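ABC transporter (Caldanaerobius, PDB 4G68) probably serves as the extracellular solute-binding component of an ABC transporter, capturing xylan-derived sugars for uptake by this thermophilic bacterium. Local coordinates at residues D97-W102 and Q108-A113; F136-Y141 and G318-L323. All blocks are in the same frame, centred on the assembly; numbering follows the deposited sequence.

In the fold
Contact 1 closes first: the chain runs along strand 98-102 of the central sheet, passes through a short loop and folds helix 108-112 back against the strand it has just left. Contact 2 opens later, at the turn before strand 140-141, and closes only when strand 317-325 arrives at G318, 177 residues after Y141, after much helix has intervened. The two loops therefore lie in series. They are joined in space, since strands 98-102 and 317-325 are antiparallel neighbours, with T101 N probably hydrogen-bonded to A322 O. Y141 adds a second tie, its ring packing on Q108 and V111 of helix 108-112. The contact centres lie about 11 Å apart.

Contact 1 of 2, residues D97-W102 and Q108-A113; sequences DIFQTW and QPFVEA
A strand-loop-helix unit of the periplasmic-binding-protein fold brings F110 of helix 108-112 back beside F99 and T101 of strand 98-102. The two strand residues are two apart, so both side chains leave the same side of the strand and meet the ring of F110. F99 CE1 lies 4.3 Å from F110 CD2, an apolar contact in which the two ring planes are steeply inclined, roughly 75° apart. Next to it, T101 OG1 reaches the rim of the F110 ring, 3.9 Å from CE2 and in the ring plane. Rotation about CA-CB places this hydroxyl opposite the backbone N (chi1 -159°), while F110 carries CG opposite its own carbonyl carbon (chi1 -45°), which sends the ring from the helix toward the strand. The interface is small, 81 Å² in all, and no hydrogen bond crosses it; the nearest CA atoms, those of T101 and F110, remain 10.4 Å apart. Helix 79-91 adds to the packing, with Y82 and I86 against F99 and I90 against F110. The T101 hydroxyl, hydrogen-bonded to S107 OG in the connecting loop, lies against ring C-H groups that offer it no conventional hydrogen-bond partner. Between the two segments the contact is packing only, while the polar tie runs through S107, bonded to T101 OG1 and W102 O.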
loop_
_atom_site.group_PDB
_atom_site.type_symbol
_atom_site.label_atom_id
_atom_site.label_comp_id
_atom_site.label_asym_id
_atom_site.label_seq_id
_atom_site.Cartn_x
_atom_site.Cartn_y
_atom_site.Cartn_z
ATOM N N ASP C 97 -5.977 -22.501 -3.562
ATOM C CA ASP C 97 -7.323 -22.438 -2.992
ATOM C C ASP C 97 -7.578 -21.036 -2.480
ATOM O O ASP C 97 -8.631 -20.443 -2.780
ATOM C CB ASP C 97 -7.411 -23.419 -1.806
ATOM C CG ASP C 97 -7.303 -24.858 -2.234
ATOM O OD1 ASP C 97 -8.236 -25.333 -2.956
ATOM O OD2 ASP C 97 -6.273 -25.488 -1.890
ATOM N N ILE C 98 -6.587 -20.505 -1.731
ATOM C CA ILE C 98 -6.677 -19.161 -1.147
ATOM C C ILE C 98 -5.469 -18.325 -1.525
ATOM O O ILE C 98 -4.340 -18.802 -1.449
ATOM C CB ILE C 98 -6.730 -19.178 0.398
ATOM C CG1 ILE C 98 -7.813 -20.126 0.911
ATOM C CG2 ILE C 98 -7.044 -17.784 0.908
ATOM C CD1 ILE C 98 -7.589 -20.615 2.310
ATOM N N PHE C 99 -5.712 -17.103 -1.950
ATOM C CA PHE C 99 -4.636 -16.204 -2.328
ATOM C C PHE C 99 -4.852 -14.780 -1.850
ATOM O O PHE C 99 -5.958 -14.238 -1.992
ATOM C CB PHE C 99 -4.361 -16.252 -3.857
ATOM C CG PHE C 99 -5.479 -15.720 -4.733
ATOM C CD1 PHE C 99 -5.504 -14.367 -5.166
ATOM C CD2 PHE C 99 -6.472 -16.575 -5.181
ATOM C CE1 PHE C 99 -6.527 -13.900 -5.985
ATOM C CE2 PHE C 99 -7.486 -16.118 -6.001
ATOM C CZ PHE C 99 -7.506 -14.785 -6.421
ATOM N N GLN C 100 -3.773 -14.172 -1.337
ATOM C CA GLN C 100 -3.771 -12.755 -0.991
ATOM C C GLN C 100 -3.910 -11.923 -2.254
ATOM O O GLN C 100 -3.404 -12.317 -3.299
ATOM C CB GLN C 100 -2.441 -12.410 -0.306
ATOM C CG GLN C 100 -2.275 -10.929 0.106
ATOM C CD GLN C 100 -1.009 -10.689 0.971
ATOM O OE1 GLN C 100 -0.227 -11.600 1.178
ATOM N NE2 GLN C 100 -0.804 -9.448 1.442
ATOM N N THR C 101 -4.634 -10.807 -2.192
ATOM C CA THR C 101 -4.729 -9.933 -3.381
ATOM C C THR C 101 -4.917 -8.462 -2.952
ATOM O O THR C 101 -4.941 -8.160 -1.728
ATOM C CB THR C 101 -5.851 -10.389 -4.321
ATOM O OG1 THR C 101 -5.642 -9.876 -5.643
ATOM C CG2 THR C 101 -7.212 -9.945 -3.773
ATOM N N TRP C 102 -4.965 -7.588 -3.960
ATOM C CA TRP C 102 -5.346 -6.193 -3.821
ATOM C C TRP C 102 -6.685 -6.047 -4.436
ATOM O O TRP C 102 -6.904 -6.362 -5.601
ATOM C CB TRP C 102 -4.353 -5.242 -4.483
ATOM C CG TRP C 102 -3.006 -5.308 -3.799
ATOM C CD1 TRP C 102 -2.577 -4.572 -2.716
ATOM C CD2 TRP C 102 -1.901 -6.198 -4.134
ATOM N NE1 TRP C 102 -1.312 -4.938 -2.346
ATOM C CE2 TRP C 102 -0.835 -5.905 -3.179
ATOM C CE3 TRP C 102 -1.691 -7.171 -5.104
ATOM C CZ2 TRP C 102 0.398 -6.567 -3.215
ATOM C CZ3 TRP C 102 -0.452 -7.817 -5.161
ATOM C CH2 TRP C 102 0.569 -7.535 -4.229
ATOM N N GLN C 108 -9.935 -6.956 -10.569
ATOM C CA GLN C 108 -11.150 -6.900 -11.405
ATOM C C GLN C 108 -11.084 -7.943 -12.556
ATOM O O GLN C 108 -12.053 -8.667 -12.753
ATOM C CB GLN C 108 -11.437 -5.485 -11.927
ATOM C CG GLN C 108 -12.854 -5.324 -12.474
ATOM C CD GLN C 108 -13.115 -3.972 -13.152
ATOM O OE1 GLN C 108 -12.301 -3.043 -13.089
ATOM N NE2 GLN C 108 -14.269 -3.863 -13.809
ATOM N N PRO C 109 -9.936 -8.019 -13.276
ATOM C CA PRO C 109 -9.737 -9.016 -14.350
ATOM C C PRO C 109 -9.995 -10.453 -13.929
ATOM O O PRO C 109 -10.653 -11.200 -14.691
ATOM C CB PRO C 109 -8.245 -8.868 -14.706
ATOM C CG PRO C 109 -7.927 -7.446 -14.374
ATOM C CD PRO C 109 -8.759 -7.118 -13.167
ATOM N N PHE C 110 -9.463 -10.849 -12.765
ATOM C CA PHE C 110 -9.692 -12.216 -12.216
ATOM C C PHE C 110 -11.187 -12.480 -12.012
ATOM O O PHE C 110 -11.698 -13.576 -12.257
ATOM C CB PHE C 110 -9.030 -12.417 -10.844
ATOM C CG PHE C 110 -7.610 -11.895 -10.726
ATOM C CD1 PHE C 110 -6.747 -11.854 -11.827
ATOM C CD2 PHE C 110 -7.113 -11.512 -9.469
ATOM C CE1 PHE C 110 -5.435 -11.373 -11.691
ATOM C CE2 PHE C 110 -5.806 -11.037 -9.320
ATOM C CZ PHE C 110 -4.963 -10.976 -10.436
ATOM N N VAL C 111 -11.874 -11.464 -11.507
ATOM C CA VAL C 111 -13.268 -11.598 -11.164
ATOM C C VAL C 111 -14.044 -11.708 -12.447
ATOM O O VAL C 111 -14.833 -12.635 -12.581
ATOM C CB VAL C 111 -13.798 -10.435 -10.267
ATOM C CG1 VAL C 111 -15.300 -10.567 -10.106
ATOM C CG2 VAL C 111 -13.085 -10.503 -8.915
ATOM N N GLU C 112 -13.784 -10.798 -13.394
ATOM C CA GLU C 112 -14.498 -10.804 -14.683
ATOM C C GLU C 112 -14.247 -12.053 -15.526
ATOM O O GLU C 112 -15.122 -12.499 -16.274
ATOM C CB GLU C 112 -14.165 -9.550 -15.485
ATOM C CG GLU C 112 -14.750 -8.297 -14.843
ATOM C CD GLU C 112 -14.763 -7.108 -15.792
ATOM O OE1 GLU C 112 -14.104 -7.190 -16.872
ATOM O OE2 GLU C 112 -15.454 -6.099 -15.468
ATOM N N ALA C 113 -13.062 -12.630 -15.392
ATOM C CA ALA C 113 -12.729 -13.866 -16.107
ATOM C C ALA C 113 -13.345 -15.126 -15.496
ATOM O O ALA C 113 -13.058 -16.216 -15.978
ATOM C CB ALA C 113 -11.216 -14.039 -16.200
#

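Contact 2 of 2, residues F136-Y141 and G318-L323; sequences FDNVTY and GTVGAL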
loop_
_atom_site.group_PDB
_atom_site.type_symbol
_atom_site.label_atom_id
_atom_site.label_comp_id
_atom_site.label_asym_id
_atom_site.label_seq_id
_atom_site.Cartn_x
_atom_site.Cartn_y
_atom_site.Cartn_z
ATOM N N PHE C 136 -16.115 -4.123 2.684
ATOM C CA PHE C 136 -16.406 -4.984 1.516
ATOM C C PHE C 136 -16.567 -4.225 0.187
ATOM O O PHE C 136 -16.659 -4.833 -0.891
ATOM C CB PHE C 136 -17.636 -5.892 1.793
ATOM C CG PHE C 136 -17.355 -6.988 2.810
ATOM C CD1 PHE C 136 -16.800 -8.207 2.418
ATOM C CD2 PHE C 136 -17.631 -6.797 4.176
ATOM C CE1 PHE C 136 -16.508 -9.222 3.365
ATOM C CE2 PHE C 136 -17.350 -7.804 5.118
ATOM C CZ PHE C 136 -16.781 -9.020 4.712
ATOM N N ASP C 137 -16.618 -2.900 0.248
ATOM C CA ASP C 137 -16.788 -2.092 -0.991
ATOM C C ASP C 137 -15.808 -2.469 -2.127
ATOM O O ASP C 137 -16.229 -2.662 -3.273
ATOM C CB ASP C 137 -16.669 -0.591 -0.695
ATOM C CG ASP C 137 -17.680 -0.121 0.353
ATOM O OD1 ASP C 137 -18.533 -0.935 0.767
ATOM O OD2 ASP C 137 -17.619 1.067 0.750
ATOM N N ASN C 138 -14.508 -2.554 -1.820
ATOM C CA ASN C 138 -13.535 -2.826 -2.876
ATOM C C ASN C 138 -13.550 -4.252 -3.444
ATOM O O ASN C 138 -13.237 -4.421 -4.616
ATOM C CB ASN C 138 -12.132 -2.415 -2.450
ATOM C CG ASN C 138 -11.918 -0.932 -2.584
ATOM O OD1 ASN C 138 -12.310 -0.361 -3.569
ATOM N ND2 ASN C 138 -11.282 -0.308 -1.589
ATOM N N VAL C 139 -13.931 -5.240 -2.631
ATOM C CA VAL C 139 -14.102 -6.621 -3.067
ATOM C C VAL C 139 -15.488 -6.895 -3.707
ATOM O O VAL C 139 -15.783 -8.019 -4.068
ATOM C CB VAL C 139 -13.838 -7.639 -1.913
ATOM C CG1 VAL C 139 -12.398 -7.520 -1.379
ATOM C CG2 VAL C 139 -14.839 -7.453 -0.773
ATOM N N THR C 140 -16.312 -5.850 -3.851
ATOM C CA THR C 140 -17.632 -5.961 -4.467
ATOM C C THR C 140 -17.504 -5.605 -5.970
ATOM O O THR C 140 -16.999 -4.538 -6.335
ATOM C CB THR C 140 -18.683 -5.032 -3.790
ATOM O OG1 THR C 140 -18.780 -5.355 -2.395
ATOM C CG2 THR C 140 -20.083 -5.216 -4.422
ATOM N N TYR C 141 -17.917 -6.545 -6.821
ATOM C CA TYR C 141 -17.937 -6.334 -8.256
ATOM C C TYR C 141 -19.299 -6.775 -8.788
ATOM O O TYR C 141 -19.749 -7.908 -8.537
ATOM C CB TYR C 141 -16.847 -7.161 -8.920
ATOM C CG TYR C 141 -15.435 -6.908 -8.420
ATOM C CD1 TYR C 141 -14.537 -6.127 -9.154
ATOM C CD2 TYR C 141 -15.003 -7.466 -7.218
ATOM C CE1 TYR C 141 -13.255 -5.896 -8.687
ATOM C CE2 TYR C 141 -13.732 -7.288 -6.761
ATOM C CZ TYR C 141 -12.852 -6.486 -7.473
ATOM O OH TYR C 141 -11.582 -6.343 -6.973
ATOM N N GLY C 318 -6.861 2.966 1.442
ATOM C CA GLY C 318 -8.248 2.399 1.363
ATOM C C GLY C 318 -8.194 0.935 1.789
ATOM O O GLY C 318 -7.100 0.425 2.067
ATOM N N THR C 319 -9.350 0.269 1.847
ATOM C CA THR C 319 -9.400 -1.144 2.262
ATOM C C THR C 319 -9.158 -2.012 1.027
ATOM O O THR C 319 -10.055 -2.296 0.248
ATOM C CB THR C 319 -10.712 -1.518 2.956
ATOM O OG1 THR C 319 -10.912 -0.651 4.070
ATOM C CG2 THR C 319 -10.686 -3.018 3.413
ATOM N N VAL C 320 -7.925 -2.468 0.869
ATOM C CA VAL C 320 -7.572 -3.075 -0.389
ATOM C C VAL C 320 -6.918 -4.418 -0.190
ATOM O O VAL C 320 -6.836 -5.171 -1.158
ATOM C CB VAL C 320 -6.590 -2.185 -1.206
ATOM C CG1 VAL C 320 -7.305 -0.939 -1.790
ATOM C CG2 VAL C 320 -5.423 -1.757 -0.310
ATOM N N GLY C 321 -6.412 -4.717 1.025
ATOM C CA GLY C 321 -5.788 -6.032 1.245
ATOM C C GLY C 321 -6.929 -7.038 1.430
ATOM O O GLY C 321 -7.807 -6.822 2.233
ATOM N N ALA C 322 -6.958 -8.096 0.625
ATOM C CA ALA C 322 -8.024 -9.121 0.744
ATOM C C ALA C 322 -7.459 -10.521 0.434
ATOM O O ALA C 322 -6.356 -10.642 -0.134
ATOM C CB ALA C 322 -9.228 -8.815 -0.134
ATOM N N LEU C 323 -8.210 -11.539 0.879
ATOM C CA LEU C 323 -8.001 -12.947 0.497
ATOM C C LEU C 323 -9.111 -13.370 -0.469
ATOM O O LEU C 323 -10.274 -13.097 -0.213
ATOM C CB LEU C 323 -7.995 -13.872 1.723
ATOM C CG LEU C 323 -6.998 -13.514 2.841
ATOM C CD1 LEU C 323 -7.038 -14.515 3.980
ATOM C CD2 LEU C 323 -5.585 -13.413 2.272
#
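A type I beta turn, D137 to T140, leads into strand 140-141 and lays N138 and V139 against the bulged strand 317-325. N138 reaches the strand with its amide: ND2 donates to T319 O at 3.0 Å, with an N-H...O angle of 158°. The acceptor lies close to the asparagine amide plane, whereas the donor stands above the carbonyl plane of T319, 53° out of it. With CG opposite the carbonyl carbon (chi1 -79°), the amide swings toward the strand, and ND2 also passes 4.0 Å from V320 CG1. Beyond it, V139 CG1 meets A322 CB at 3.6 Å, an apolar touch beside the polar one. A leucine in place of N138 would probably leave T319 O without this donor and remove the one hydrogen bond joining the turn to the strand. Within 136-141, T140 OG1 donates to F136 O at 2.7 Å, linking the end of the turn to the residue just before it. V320 and G321 form a classic beta bulge opposite D151 of strand 144-160. Y146 of that strand is backbone hydrogen-bonded to V139, while A103 touches N138 and V139, and L323 turns to helix 332-353.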